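Long-range contacts in fatty acid CoA ligase (Marinactinospora thermotolerans, PDB 6SQ8), which is an AMP-binding enzyme of the ANL clan, built from a large N-terminal and a smaller C-terminal domain, and binds adenosine monophosphate: residues A[30-35]-A[61-65]; A[37-42]-A[133-137]; A[276-280]-A[414-418]; A[451-457]-A[469-475]. All blocks are in the same frame, centred on the assembly; numbering follows the deposited sequence.

Contact 1 of 4, residues A[30-35]-A[61-65]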
loop_
_atom_site.group_PDB
_atom_site.type_symbol
_atom_site.label_atom_id
_atom_site.label_comp_id
_atom_site.label_asym_id
_atom_site.label_seq_id
_atom_site.Cartn_x
_atom_site.Cartn_y
_atom_site.Cartn_z
ATOM N N ARG A 30 -2.049 16.250 23.745
ATOM C CA ARG A 30 -0.655 15.938 23.855
ATOM C C ARG A 30 -0.019 15.785 22.469
ATOM O O ARG A 30 1.158 16.120 22.279
ATOM C CB ARG A 30 -0.457 14.693 24.712
ATOM C CG ARG A 30 1.006 14.440 25.039
ATOM C CD ARG A 30 1.132 13.394 26.133
ATOM N NE ARG A 30 2.444 12.770 26.098
ATOM C CZ ARG A 30 2.664 11.483 26.326
ATOM N NH1 ARG A 30 1.644 10.663 26.584
ATOM N NH2 ARG A 30 3.912 11.042 26.339
ATOM N N LEU A 31 -0.791 15.271 21.512
ATOM C CA LEU A 31 -0.281 15.089 20.150
ATOM C C LEU A 31 -0.135 16.455 19.468
ATOM O O LEU A 31 0.886 16.727 18.807
ATOM C CB LEU A 31 -1.218 14.168 19.364
ATOM C CG LEU A 31 -0.910 14.038 17.870
ATOM C CD1 LEU A 31 0.470 13.451 17.625
ATOM C CD2 LEU A 31 -1.983 13.219 17.170
ATOM N N ARG A 32 -1.163 17.301 19.626
ATOM C CA ARG A 32 -1.153 18.664 19.080
ATOM C C ARG A 32 0.113 19.379 19.565
ATOM O O ARG A 32 0.863 19.947 18.749
ATOM C CB ARG A 32 -2.408 19.434 19.505
ATOM C CG ARG A 32 -3.684 19.065 18.767
ATOM C CD ARG A 32 -4.894 19.566 19.549
ATOM N NE ARG A 32 -6.187 19.252 18.949
ATOM C CZ ARG A 32 -6.623 19.766 17.796
ATOM N NH1 ARG A 32 -5.896 20.676 17.163
ATOM N NH2 ARG A 32 -7.763 19.344 17.262
ATOM N N HIS A 33 0.357 19.284 20.883
ATOM C CA HIS A 33 1.529 19.851 21.524
ATOM C C HIS A 33 2.820 19.368 20.825
ATOM O O HIS A 33 3.720 20.169 20.545
ATOM C CB HIS A 33 1.510 19.548 23.035
ATOM C CG HIS A 33 2.724 20.056 23.752
ATOM N ND1 HIS A 33 3.922 19.340 23.804
ATOM C CD2 HIS A 33 2.953 21.215 24.419
ATOM C CE1 HIS A 33 4.818 20.036 24.478
ATOM N NE2 HIS A 33 4.249 21.190 24.861
ATOM N N GLN A 34 2.906 18.064 20.534
ATOM C CA GLN A 34 4.113 17.479 19.933
ATOM C C GLN A 34 4.331 17.994 18.507
ATOM O O GLN A 34 5.467 18.140 18.072
ATOM C CB GLN A 34 4.050 15.955 19.964
ATOM C CG GLN A 34 4.967 15.394 21.036
ATOM C CD GLN A 34 6.376 15.174 20.550
ATOM O OE1 GLN A 34 6.642 15.058 19.356
ATOM N NE2 GLN A 34 7.302 15.096 21.488
ATOM N N VAL A 35 3.242 18.253 17.784
ATOM C CA VAL A 35 3.355 18.756 16.434
ATOM C C VAL A 35 3.969 20.158 16.495
ATOM O O VAL A 35 4.883 20.477 15.719
ATOM C CB VAL A 35 2.002 18.758 15.699
ATOM C CG1 VAL A 35 2.126 19.394 14.320
ATOM C CG2 VAL A 35 1.430 17.354 15.580
ATOM N N TRP A 61 3.873 6.841 18.073
ATOM C CA TRP A 61 2.943 7.944 18.006
ATOM C C TRP A 61 3.661 9.254 17.670
ATOM O O TRP A 61 3.077 10.151 17.075
ATOM C CB TRP A 61 2.142 8.052 19.299
ATOM C CG TRP A 61 2.880 8.592 20.482
ATOM C CD1 TRP A 61 3.471 7.876 21.477
ATOM C CD2 TRP A 61 3.029 9.970 20.842
ATOM N NE1 TRP A 61 3.987 8.711 22.429
ATOM C CE2 TRP A 61 3.730 10.001 22.066
ATOM C CE3 TRP A 61 2.654 11.183 20.250
ATOM C CZ2 TRP A 61 4.068 11.195 22.699
ATOM C CZ3 TRP A 61 2.991 12.365 20.878
ATOM C CH2 TRP A 61 3.685 12.366 22.087
ATOM N N ARG A 62 4.930 9.364 18.042
ATOM C CA ARG A 62 5.689 10.572 17.743
ATOM C C ARG A 62 5.937 10.675 16.232
ATOM O O ARG A 62 6.040 11.767 15.695
ATOM C CB ARG A 62 6.998 10.629 18.534
ATOM C CG ARG A 62 6.825 11.104 19.975
ATOM C CD ARG A 62 8.175 11.179 20.688
ATOM N NE ARG A 62 8.042 11.576 22.090
ATOM C CZ ARG A 62 7.631 10.761 23.060
ATOM N NH1 ARG A 62 7.336 9.498 22.809
ATOM N NH2 ARG A 62 7.482 11.221 24.287
ATOM N N ALA A 63 6.013 9.542 15.546
ATOM C CA ALA A 63 6.263 9.547 14.108
ATOM C C ALA A 63 5.045 10.092 13.347
ATOM O O ALA A 63 5.183 10.600 12.220
ATOM C CB ALA A 63 6.646 8.163 13.629
ATOM N N ILE A 64 3.863 9.940 13.953
ATOM C CA ILE A 64 2.611 10.487 13.441
ATOM C C ILE A 64 2.700 12.024 13.458
ATOM O O ILE A 64 2.368 12.697 12.434
ATOM C CB ILE A 64 1.399 9.959 14.248
ATOM C CG1 ILE A 64 1.185 8.465 14.024
ATOM C CG2 ILE A 64 0.143 10.746 13.932
ATOM C CD1 ILE A 64 0.042 7.884 14.810
ATOM N N ALA A 65 3.139 12.555 14.616
ATOM C CA ALA A 65 3.365 13.979 14.850
ATOM C C ALA A 65 4.421 14.514 13.880
ATOM O O ALA A 65 4.285 15.628 13.376
ATOM C CB ALA A 65 3.778 14.208 16.280
#
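W61 opens the second helix segment and makes its broadest contact. The end of its indole reaches across to helix 28-44. CH2 of W61 lies 3.5 Å from CG of Q34, and CZ2 of W61 sits 3.6 Å from NH2 of R30, over one face of that guanidinium. L31 meets the edge of the indole, with its CD1 4.1 Å from CE3 of W61. R62 comes next and runs along the polar side. Its NE is 3.6 Å from NE2 of Q34, and its NH2 is 4.1 Å from NH2 of R30. R30 and R62 thus bring like charges close together; the apolar contacts are those of L31 and V35 with W61 and A65. I64 also touches V19 and L214. A65 points toward the partner helix. Its CB lies 3.7 Å from CD1 of L31, 4.1 Å from CB of Q34 and 4.0 Å from CG2 of V35. With only a methyl group there, the backbones come close: the CA atoms of V35 and A65 are 5.0 Å apart. The axes of the two short segments approach to 9.3 Å and cross at -55°, close to the value near -50° common between packed helices. Helix 61-72 is the crossover of the beta-alpha-beta unit between parallel strands 52-56 and 76-79, so this is helix-helix packing in an alpha/beta layer of the N-terminal domain.

Contact 2 of 4, residues A[37-42]-A[133-137]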
loop_
_atom_site.group_PDB
_atom_site.type_symbol
_atom_site.label_atom_id
_atom_site.label_comp_id
_atom_site.label_asym_id
_atom_site.label_seq_id
_atom_site.Cartn_x
_atom_site.Cartn_y
_atom_site.Cartn_z
ATOM N N LEU A 37 5.776 21.498 18.879
ATOM C CA LEU A 37 7.141 21.331 19.333
ATOM C C LEU A 37 8.068 20.976 18.163
ATOM O O LEU A 37 9.058 21.657 17.911
ATOM C CB LEU A 37 7.145 20.233 20.400
ATOM C CG LEU A 37 8.402 20.174 21.276
ATOM C CD1 LEU A 37 8.030 19.758 22.696
ATOM C CD2 LEU A 37 9.457 19.244 20.690
ATOM N N LEU A 38 7.731 19.898 17.450
ATOM C CA LEU A 38 8.555 19.390 16.375
ATOM C C LEU A 38 8.604 20.403 15.230
ATOM O O LEU A 38 9.640 20.554 14.583
ATOM C CB LEU A 38 7.960 18.068 15.885
ATOM C CG LEU A 38 8.059 16.894 16.842
ATOM C CD1 LEU A 38 7.306 15.711 16.306
ATOM C CD2 LEU A 38 9.494 16.497 17.034
ATOM N N ALA A 39 7.466 21.062 14.974
ATOM C CA ALA A 39 7.373 22.064 13.929
ATOM C C ALA A 39 8.378 23.189 14.207
ATOM O O ALA A 39 9.201 23.513 13.363
ATOM C CB ALA A 39 5.965 22.586 13.844
ATOM N N HIS A 40 8.305 23.747 15.416
ATOM C CA HIS A 40 9.211 24.814 15.852
ATOM C C HIS A 40 10.683 24.362 15.742
ATOM O O HIS A 40 11.511 25.053 15.158
ATOM C CB HIS A 40 8.835 25.267 17.268
ATOM C CG HIS A 40 9.663 26.409 17.751
ATOM N ND1 HIS A 40 10.867 26.242 18.430
ATOM C CD2 HIS A 40 9.443 27.739 17.678
ATOM C CE1 HIS A 40 11.352 27.427 18.745
ATOM N NE2 HIS A 40 10.509 28.356 18.279
ATOM N N ALA A 41 11.000 23.177 16.268
ATOM C CA ALA A 41 12.359 22.666 16.271
ATOM C C ALA A 41 12.930 22.548 14.847
ATOM O O ALA A 41 14.106 22.848 14.616
ATOM C CB ALA A 41 12.390 21.334 16.976
ATOM N N LEU A 42 12.105 22.078 13.900
ATOM C CA LEU A 42 12.526 21.862 12.492
ATOM C C LEU A 42 12.719 23.219 11.800
ATOM O O LEU A 42 13.645 23.383 11.002
ATOM C CB LEU A 42 11.460 21.041 11.753
ATOM C CG LEU A 42 11.354 19.565 12.113
ATOM C CD1 LEU A 42 10.009 19.013 11.679
ATOM C CD2 LEU A 42 12.464 18.771 11.462
ATOM N N ARG A 133 21.137 15.605 16.659
ATOM C CA ARG A 133 20.675 16.619 17.642
ATOM C C ARG A 133 19.235 16.310 18.069
ATOM O O ARG A 133 18.357 16.174 17.237
ATOM C CB ARG A 133 20.802 18.028 17.035
ATOM C CG ARG A 133 20.261 19.200 17.856
ATOM C CD ARG A 133 20.102 20.500 17.065
ATOM N N ASP A 134 19.000 16.248 19.381
ATOM C CA ASP A 134 17.721 15.780 19.954
ATOM C C ASP A 134 16.682 16.913 19.905
ATOM O O ASP A 134 16.704 17.802 20.731
ATOM C CB ASP A 134 17.926 15.255 21.382
ATOM C CG ASP A 134 16.648 14.947 22.154
ATOM O OD1 ASP A 134 15.553 15.004 21.544
ATOM O OD2 ASP A 134 16.754 14.653 23.370
ATOM N N ILE A 135 15.733 16.818 18.971
ATOM C CA ILE A 135 14.632 17.769 18.816
ATOM C C ILE A 135 13.786 17.910 20.094
ATOM O O ILE A 135 13.211 18.964 20.320
ATOM C CB ILE A 135 13.745 17.353 17.628
ATOM C CG1 ILE A 135 14.415 17.618 16.285
ATOM C CG2 ILE A 135 12.388 18.023 17.673
ATOM C CD1 ILE A 135 13.660 16.985 15.132
ATOM N N LEU A 136 13.637 16.850 20.886
ATOM C CA LEU A 136 12.691 16.860 22.046
ATOM C C LEU A 136 13.250 17.571 23.299
ATOM O O LEU A 136 13.362 16.941 24.359
ATOM C CB LEU A 136 12.324 15.406 22.365
ATOM C CG LEU A 136 11.690 14.633 21.209
ATOM C CD1 LEU A 136 11.557 13.149 21.534
ATOM C CD2 LEU A 136 10.336 15.212 20.815
ATOM N N ALA A 137 13.514 18.891 23.246
ATOM C CA ALA A 137 14.062 19.664 24.412
ATOM C C ALA A 137 13.943 21.188 24.212
ATOM O O ALA A 137 12.988 21.716 23.621
ATOM C CB ALA A 137 15.494 19.265 24.638
#
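I135 pushes its side chain onto helix 28-44 and overlaps L38 and A41. Its CG2 lies 3.3 Å from CD2 of L38 and 3.4 Å from CB of A41, both tight apolar contacts. Its CD1 reaches the next turn, 4.3 Å from CD2 of L42. The small A41 lets the two backbones approach, with 6.0 Å between the CA atoms of A41 and I135. The segment 133-137 comes off strand 133-134, an outermost strand of the five-stranded parallel sheet, and helix 28-44 packs against this margin in an alpha/beta layer. I135 and L42 both also touch V102 and L124 of the neighbouring strands. Past the strand the chain bends sharply. OD1 of D134 accepts from N of L136 at 2.7 Å, which forms an Asx turn. N of A137 then bonds to O of I135 at 2.9 Å, which makes L136 the centre of an inverse gamma turn. The bends place L136 beside the earlier turn of the helix. Its CD2 is 4.1 Å from CD2 of L37 and also 4.1 Å from CD2 of L38. L37 closes this end, with its CD2 3.8 Å from the carbonyl O of I135.

Contact 3 of 4, residues A[276-280]-A[414-418]. With AMP (adenosine monophosphate), chain G.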
loop_
_atom_site.group_PDB
_atom_site.type_symbol
_atom_site.label_atom_id
_atom_site.label_comp_id
_atom_site.label_asym_id
_atom_site.label_seq_id
_atom_site.Cartn_x
_atom_site.Cartn_y
_atom_site.Cartn_z
ATOM N N PRO A 276 -2.211 -8.798 -5.157
ATOM C CA PRO A 276 -3.330 -9.557 -5.708
ATOM C C PRO A 276 -3.822 -10.549 -4.646
ATOM O O PRO A 276 -3.019 -11.129 -3.917
ATOM C CB PRO A 276 -2.765 -10.261 -6.952
ATOM C CG PRO A 276 -1.444 -9.560 -7.217
ATOM C CD PRO A 276 -0.954 -9.105 -5.856
ATOM N N ALA A 277 -5.148 -10.683 -4.558
ATOM C CA ALA A 277 -5.785 -11.510 -3.562
ATOM C C ALA A 277 -6.028 -12.891 -4.167
ATOM O O ALA A 277 -6.254 -13.018 -5.362
ATOM C CB ALA A 277 -7.061 -10.863 -3.099
ATOM N N VAL A 278 -5.954 -13.919 -3.330
ATOM C CA VAL A 278 -6.289 -15.270 -3.711
ATOM C C VAL A 278 -7.779 -15.466 -3.461
ATOM O O VAL A 278 -8.208 -15.543 -2.311
ATOM C CB VAL A 278 -5.424 -16.270 -2.928
ATOM C CG1 VAL A 278 -5.835 -17.706 -3.154
ATOM C CG2 VAL A 278 -3.964 -16.107 -3.278
ATOM N N PRO A 279 -8.614 -15.507 -4.520
ATOM C CA PRO A 279 -10.072 -15.535 -4.364
ATOM C C PRO A 279 -10.616 -16.545 -3.357
ATOM O O PRO A 279 -11.505 -16.215 -2.602
ATOM C CB PRO A 279 -10.570 -15.875 -5.769
ATOM C CG PRO A 279 -9.538 -15.220 -6.652
ATOM C CD PRO A 279 -8.220 -15.450 -5.932
ATOM N N SER A 280 -10.062 -17.752 -3.359
ATOM C CA SER A 280 -10.544 -18.841 -2.505
ATOM C C SER A 280 -10.232 -18.527 -1.038
ATOM O O SER A 280 -10.986 -18.920 -0.140
ATOM C CB SER A 280 -9.969 -20.177 -2.921
ATOM O OG SER A 280 -8.553 -20.189 -2.800
ATOM N N HIS A 414 -5.604 -17.944 -10.371
ATOM C CA HIS A 414 -6.949 -18.060 -9.781
ATOM C C HIS A 414 -7.424 -19.520 -9.877
ATOM O O HIS A 414 -7.907 -20.090 -8.892
ATOM C CB HIS A 414 -7.942 -17.070 -10.427
ATOM C CG HIS A 414 -7.688 -15.630 -10.115
ATOM N ND1 HIS A 414 -8.263 -14.584 -10.863
ATOM C CD2 HIS A 414 -6.911 -15.038 -9.165
ATOM C CE1 HIS A 414 -7.872 -13.419 -10.366
ATOM N NE2 HIS A 414 -7.032 -13.670 -9.316
ATOM N N VAL A 415 -7.252 -20.122 -11.061
ATOM C CA VAL A 415 -7.674 -21.505 -11.320
ATOM C C VAL A 415 -6.860 -22.488 -10.467
ATOM O O VAL A 415 -7.414 -23.371 -9.843
ATOM C CB VAL A 415 -7.582 -21.852 -12.819
ATOM C CG1 VAL A 415 -7.821 -23.322 -13.046
ATOM C CG2 VAL A 415 -8.557 -21.062 -13.669
ATOM N N LEU A 416 -5.542 -22.343 -10.470
ATOM C CA LEU A 416 -4.665 -23.206 -9.668
ATOM C C LEU A 416 -5.067 -23.138 -8.187
ATOM O O LEU A 416 -5.176 -24.169 -7.544
ATOM C CB LEU A 416 -3.195 -22.803 -9.860
ATOM C CG LEU A 416 -2.605 -23.094 -11.240
ATOM C CD1 LEU A 416 -1.251 -22.417 -11.422
ATOM C CD2 LEU A 416 -2.463 -24.572 -11.464
ATOM N N THR A 417 -5.308 -21.928 -7.672
ATOM C CA THR A 417 -5.531 -21.722 -6.233
ATOM C C THR A 417 -6.937 -22.175 -5.811
ATOM O O THR A 417 -7.156 -22.426 -4.616
ATOM C CB THR A 417 -5.239 -20.282 -5.792
ATOM O OG1 THR A 417 -6.013 -19.364 -6.565
ATOM C CG2 THR A 417 -3.767 -19.936 -5.899
ATOM N N GLU A 418 -7.872 -22.295 -6.770
ATOM C CA GLU A 418 -9.195 -22.853 -6.506
ATOM C C GLU A 418 -9.066 -24.305 -6.046
ATOM O O GLU A 418 -9.908 -24.781 -5.305
ATOM C CB GLU A 418 -10.101 -22.857 -7.738
ATOM C CG GLU A 418 -10.907 -21.592 -7.960
ATOM C CD GLU A 418 -11.589 -20.996 -6.740
ATOM O OE1 GLU A 418 -12.333 -21.748 -6.036
ATOM O OE2 GLU A 418 -11.360 -19.773 -6.492
HETATM P P AMP G . 3.051 -0.126 -6.599
HETATM O O1P AMP G . 2.425 1.082 -5.965
HETATM O O2P AMP G . 3.559 0.094 -8.031
HETATM O O3P AMP G . 4.058 -0.758 -5.663
HETATM O "O5'" AMP G . 1.802 -1.187 -6.672
HETATM C "C5'" AMP G . 0.679 -1.130 -7.574
HETATM C "C4'" AMP G . 0.275 -2.507 -8.094
HETATM O "O4'" AMP G . -0.037 -3.426 -7.057
HETATM C "C3'" AMP G . -0.984 -2.447 -8.911
HETATM O "O3'" AMP G . -0.556 -2.261 -10.231
HETATM C "C2'" AMP G . -1.727 -3.764 -8.700
HETATM O "O2'" AMP G . -1.522 -4.809 -9.678
HETATM C "C1'" AMP G . -1.196 -4.222 -7.352
HETATM N N9 AMP G . -2.269 -4.049 -6.337
HETATM C C8 AMP G . -2.350 -3.116 -5.359
HETATM N N7 AMP G . -3.489 -3.286 -4.634
HETATM C C5 AMP G . -4.150 -4.340 -5.163
HETATM C C6 AMP G . -5.420 -5.059 -4.897
HETATM N N6 AMP G . -6.226 -4.698 -3.892
HETATM N N1 AMP G . -5.725 -6.102 -5.692
HETATM C C2 AMP G . -4.909 -6.486 -6.714
HETATM N N3 AMP G . -3.741 -5.881 -7.029
HETATM C C4 AMP G . -3.330 -4.832 -6.291
#
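A proline ring lies over the face of a histidine here. CG of P279 sits 3.9 Å from the centroid of the H414 ring and 23° off the ring normal, a CH-pi contact. CD of P279 comes within 3.5 Å of CD2 of H414. P279 is the first residue of helix 279-289, and V278 before it holds the N-cap position. CG1 of V278 lies 3.7 Å from CB of T417. The hydroxyl of T417 itself bonds to O of E413. One hydrogen bond joins the segments: OG of S280 donates to the backbone O of T417 at 3.2 Å. The carboxylate of E418 lies at the side of the contact, with OE2 4.0 Å from CB of P279 and 3.9 Å from CB of S280. The contact bridges the large N-terminal domain and helix 409-418 of the C-terminal domain. It begins beside the nucleotide, where CA of P276 is 3.6 Å from C2 of AMP; R410 and K486 also bind AMP. A CH-pi contact, a single hydrogen bond and a few apolar touches make a modest interface. That chemistry is consistent with the C-terminal domain changing its orientation, as in other ANL enzymes.

Contact 4 of 4, residues A[451-457]-A[469-475]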
loop_
_atom_site.group_PDB
_atom_site.type_symbol
_atom_site.label_atom_id
_atom_site.label_comp_id
_atom_site.label_asym_id
_atom_site.label_seq_id
_atom_site.Cartn_x
_atom_site.Cartn_y
_atom_site.Cartn_z
ATOM N N PRO A 451 -0.661 -32.637 -3.980
ATOM C CA PRO A 451 -1.482 -32.756 -5.176
ATOM C C PRO A 451 -0.641 -33.133 -6.397
ATOM O O PRO A 451 0.572 -32.947 -6.412
ATOM C CB PRO A 451 -2.059 -31.351 -5.342
ATOM C CG PRO A 451 -1.003 -30.465 -4.750
ATOM C CD PRO A 451 -0.525 -31.240 -3.551
ATOM N N ASP A 452 -1.322 -33.660 -7.402
ATOM C CA ASP A 452 -0.720 -34.129 -8.608
ATOM C C ASP A 452 -0.569 -32.945 -9.563
ATOM O O ASP A 452 -1.569 -32.367 -9.999
ATOM C CB ASP A 452 -1.571 -35.258 -9.211
ATOM C CG ASP A 452 -0.986 -35.930 -10.445
ATOM O OD1 ASP A 452 0.036 -35.446 -10.961
ATOM O OD2 ASP A 452 -1.547 -36.950 -10.877
ATOM N N PRO A 453 0.674 -32.581 -9.959
ATOM C CA PRO A 453 0.878 -31.514 -10.930
ATOM C C PRO A 453 -0.069 -31.639 -12.132
ATOM O O PRO A 453 -0.520 -30.642 -12.676
ATOM C CB PRO A 453 2.326 -31.735 -11.383
ATOM C CG PRO A 453 3.001 -32.340 -10.187
ATOM C CD PRO A 453 1.938 -33.190 -9.524
ATOM N N GLU A 454 -0.341 -32.880 -12.534
ATOM C CA GLU A 454 -1.128 -33.148 -13.697
ATOM C C GLU A 454 -2.599 -32.784 -13.452
ATOM O O GLU A 454 -3.280 -32.412 -14.403
ATOM C CB GLU A 454 -0.979 -34.612 -14.135
ATOM C CG GLU A 454 -1.093 -34.785 -15.644
ATOM C CD GLU A 454 -0.118 -33.911 -16.427
ATOM O OE1 GLU A 454 1.088 -33.911 -16.063
ATOM O OE2 GLU A 454 -0.574 -33.199 -17.367
ATOM N N HIS A 455 -3.090 -32.925 -12.210
ATOM C CA HIS A 455 -4.459 -32.505 -11.880
ATOM C C HIS A 455 -4.588 -30.988 -12.059
ATOM O O HIS A 455 -5.583 -30.490 -12.578
ATOM C CB HIS A 455 -4.858 -32.892 -10.451
ATOM C CG HIS A 455 -5.116 -34.349 -10.222
ATOM N ND1 HIS A 455 -5.182 -35.285 -11.241
ATOM C CD2 HIS A 455 -5.340 -35.027 -9.077
ATOM C CE1 HIS A 455 -5.442 -36.466 -10.729
ATOM N NE2 HIS A 455 -5.520 -36.333 -9.409
ATOM N N LEU A 456 -3.543 -30.271 -11.646
ATOM C CA LEU A 456 -3.493 -28.825 -11.735
ATOM C C LEU A 456 -3.433 -28.399 -13.208
ATOM O O LEU A 456 -4.169 -27.509 -13.625
ATOM C CB LEU A 456 -2.285 -28.310 -10.943
ATOM C CG LEU A 456 -2.229 -28.698 -9.466
ATOM C CD1 LEU A 456 -1.062 -28.029 -8.788
ATOM C CD2 LEU A 456 -3.498 -28.350 -8.734
ATOM N N ARG A 457 -2.571 -29.042 -14.006
ATOM C CA ARG A 457 -2.518 -28.756 -15.420
ATOM C C ARG A 457 -3.905 -28.975 -16.023
ATOM O O ARG A 457 -4.367 -28.182 -16.819
ATOM C CB ARG A 457 -1.445 -29.598 -16.103
ATOM C CG ARG A 457 -0.027 -29.113 -15.823
ATOM C CD ARG A 457 1.035 -29.819 -16.652
ATOM N NE ARG A 457 1.804 -30.772 -15.854
ATOM C CZ ARG A 457 3.047 -30.572 -15.381
ATOM N NH1 ARG A 457 3.770 -29.521 -15.757
ATOM N NH2 ARG A 457 3.565 -31.432 -14.514
ATOM N N VAL A 469 -2.132 -23.595 -20.062
ATOM C CA VAL A 469 -1.650 -24.692 -19.244
ATOM C C VAL A 469 -0.156 -24.521 -19.003
ATOM O O VAL A 469 0.626 -24.377 -19.942
ATOM C CB VAL A 469 -1.964 -26.077 -19.843
ATOM C CG1 VAL A 469 -1.410 -27.183 -18.962
ATOM C CG2 VAL A 469 -3.460 -26.289 -20.059
ATOM N N PRO A 470 0.283 -24.532 -17.725
ATOM C CA PRO A 470 1.703 -24.488 -17.407
ATOM C C PRO A 470 2.409 -25.787 -17.811
ATOM O O PRO A 470 1.963 -26.850 -17.427
ATOM C CB PRO A 470 1.807 -24.303 -15.887
ATOM C CG PRO A 470 0.385 -24.293 -15.368
ATOM C CD PRO A 470 -0.557 -24.560 -16.527
ATOM N N ARG A 471 3.515 -25.659 -18.552
ATOM C CA ARG A 471 4.365 -26.778 -18.902
ATOM C C ARG A 471 5.093 -27.283 -17.655
ATOM O O ARG A 471 5.127 -28.461 -17.405
ATOM C CB ARG A 471 5.364 -26.376 -19.999
ATOM C CG ARG A 471 6.349 -27.472 -20.382
ATOM C CD ARG A 471 6.770 -27.369 -21.835
ATOM N NE ARG A 471 8.127 -26.888 -21.985
ATOM C CZ ARG A 471 8.629 -26.460 -23.126
ATOM N NH1 ARG A 471 7.844 -25.882 -24.026
ATOM N NH2 ARG A 471 9.916 -26.627 -23.366
ATOM N N ARG A 472 5.689 -26.366 -16.899
ATOM C CA ARG A 472 6.457 -26.693 -15.696
ATOM C C ARG A 472 5.652 -26.236 -14.467
ATOM O O ARG A 472 5.105 -25.136 -14.450
ATOM C CB ARG A 472 7.847 -26.050 -15.728
ATOM C CG ARG A 472 8.689 -26.419 -16.950
ATOM C CD ARG A 472 10.164 -26.721 -16.716
ATOM N NE ARG A 472 10.447 -27.221 -15.366
ATOM C CZ ARG A 472 11.270 -26.642 -14.484
ATOM N NH1 ARG A 472 12.280 -25.903 -14.920
ATOM N NH2 ARG A 472 11.067 -26.808 -13.179
ATOM N N VAL A 473 5.564 -27.121 -13.472
ATOM C CA VAL A 473 4.951 -26.853 -12.197
ATOM C C VAL A 473 5.958 -27.205 -11.099
ATOM O O VAL A 473 6.362 -28.343 -11.003
ATOM C CB VAL A 473 3.645 -27.652 -12.028
ATOM C CG1 VAL A 473 3.054 -27.488 -10.630
ATOM C CG2 VAL A 473 2.615 -27.261 -13.072
ATOM N N GLU A 474 6.337 -26.219 -10.285
ATOM C CA GLU A 474 7.298 -26.379 -9.204
ATOM C C GLU A 474 6.604 -26.098 -7.871
ATOM O O GLU A 474 6.001 -25.041 -7.715
ATOM C CB GLU A 474 8.418 -25.367 -9.407
ATOM C CG GLU A 474 9.523 -25.912 -10.273
ATOM C CD GLU A 474 10.478 -26.693 -9.390
ATOM O OE1 GLU A 474 10.868 -26.151 -8.311
ATOM O OE2 GLU A 474 10.788 -27.849 -9.749
ATOM N N PHE A 475 6.747 -27.009 -6.912
ATOM C CA PHE A 475 6.205 -26.803 -5.586
ATOM C C PHE A 475 7.268 -26.135 -4.709
ATOM O O PHE A 475 8.384 -26.585 -4.643
ATOM C CB PHE A 475 5.701 -28.122 -4.988
ATOM C CG PHE A 475 4.565 -28.771 -5.744
ATOM C CD1 PHE A 475 3.401 -28.072 -5.999
ATOM C CD2 PHE A 475 4.663 -30.065 -6.225
ATOM C CE1 PHE A 475 2.350 -28.658 -6.691
ATOM C CE2 PHE A 475 3.619 -30.646 -6.928
ATOM C CZ PHE A 475 2.464 -29.942 -7.158
#
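The ring of F475 is one bump. It enters a hollow at the start of helix 453-463, lined by P451, P453 and L456. CZ of F475 is 3.6 Å from O of P451, CE2 of F475 is 3.7 Å from CG of P453, and CD1 of L456 meets the ring edge 4.1 Å from CE1 of F475. D452 is the N-cap of this helix: its OD1 accepts from N of E454 at 3.0 Å. V473 is the second bump. It fits between P453 and R457, with 4.3 Å between the CB atoms of V473 and P453. The segments belong to a beta-alpha-beta unit of the C-terminal domain: strand 438-445, helix 453-463, then strand 472-475 parallel to the first. The helix segment crosses the strand segment at 127°, and their axes come within 9.4 Å. V473 and F475 face the helix, while R472 and E474 point to the other side of the strand and pair there. R457, the residue most buried by the other segment, fills the groove beyond V473. One face of its guanidinium lies against CG2 of V473, 3.7 Å from NH1 of R457. NE of R457 forms a salt bridge with OE1 of E454 at 3.2 Å. Its aliphatic part follows the approach to the strand: CB of R457 is 3.7 Å from CG1 of V469, and CD of R457 lies 3.2 Å from O of P470.

From the N terminus, helix 28-44 serves two contacts in turn. Contact 1 closes a short loop to helix 61-72. Contact 2 leaves the same helix further on and closes a much longer loop to the end of strand 133-134, so the two cross along the chain. They also touch, through Q34 with L136 and A65 with L38, and tie two helices to a sheet edge in the N-terminal domain. Contact 3 follows in series, about 42 Å from contact 1 between centres, and joins the two domains beside AMP. Contact 4 comes last, closing a local loop within the C-terminal domain. L416 packs on L456, linking contacts 3 and 4.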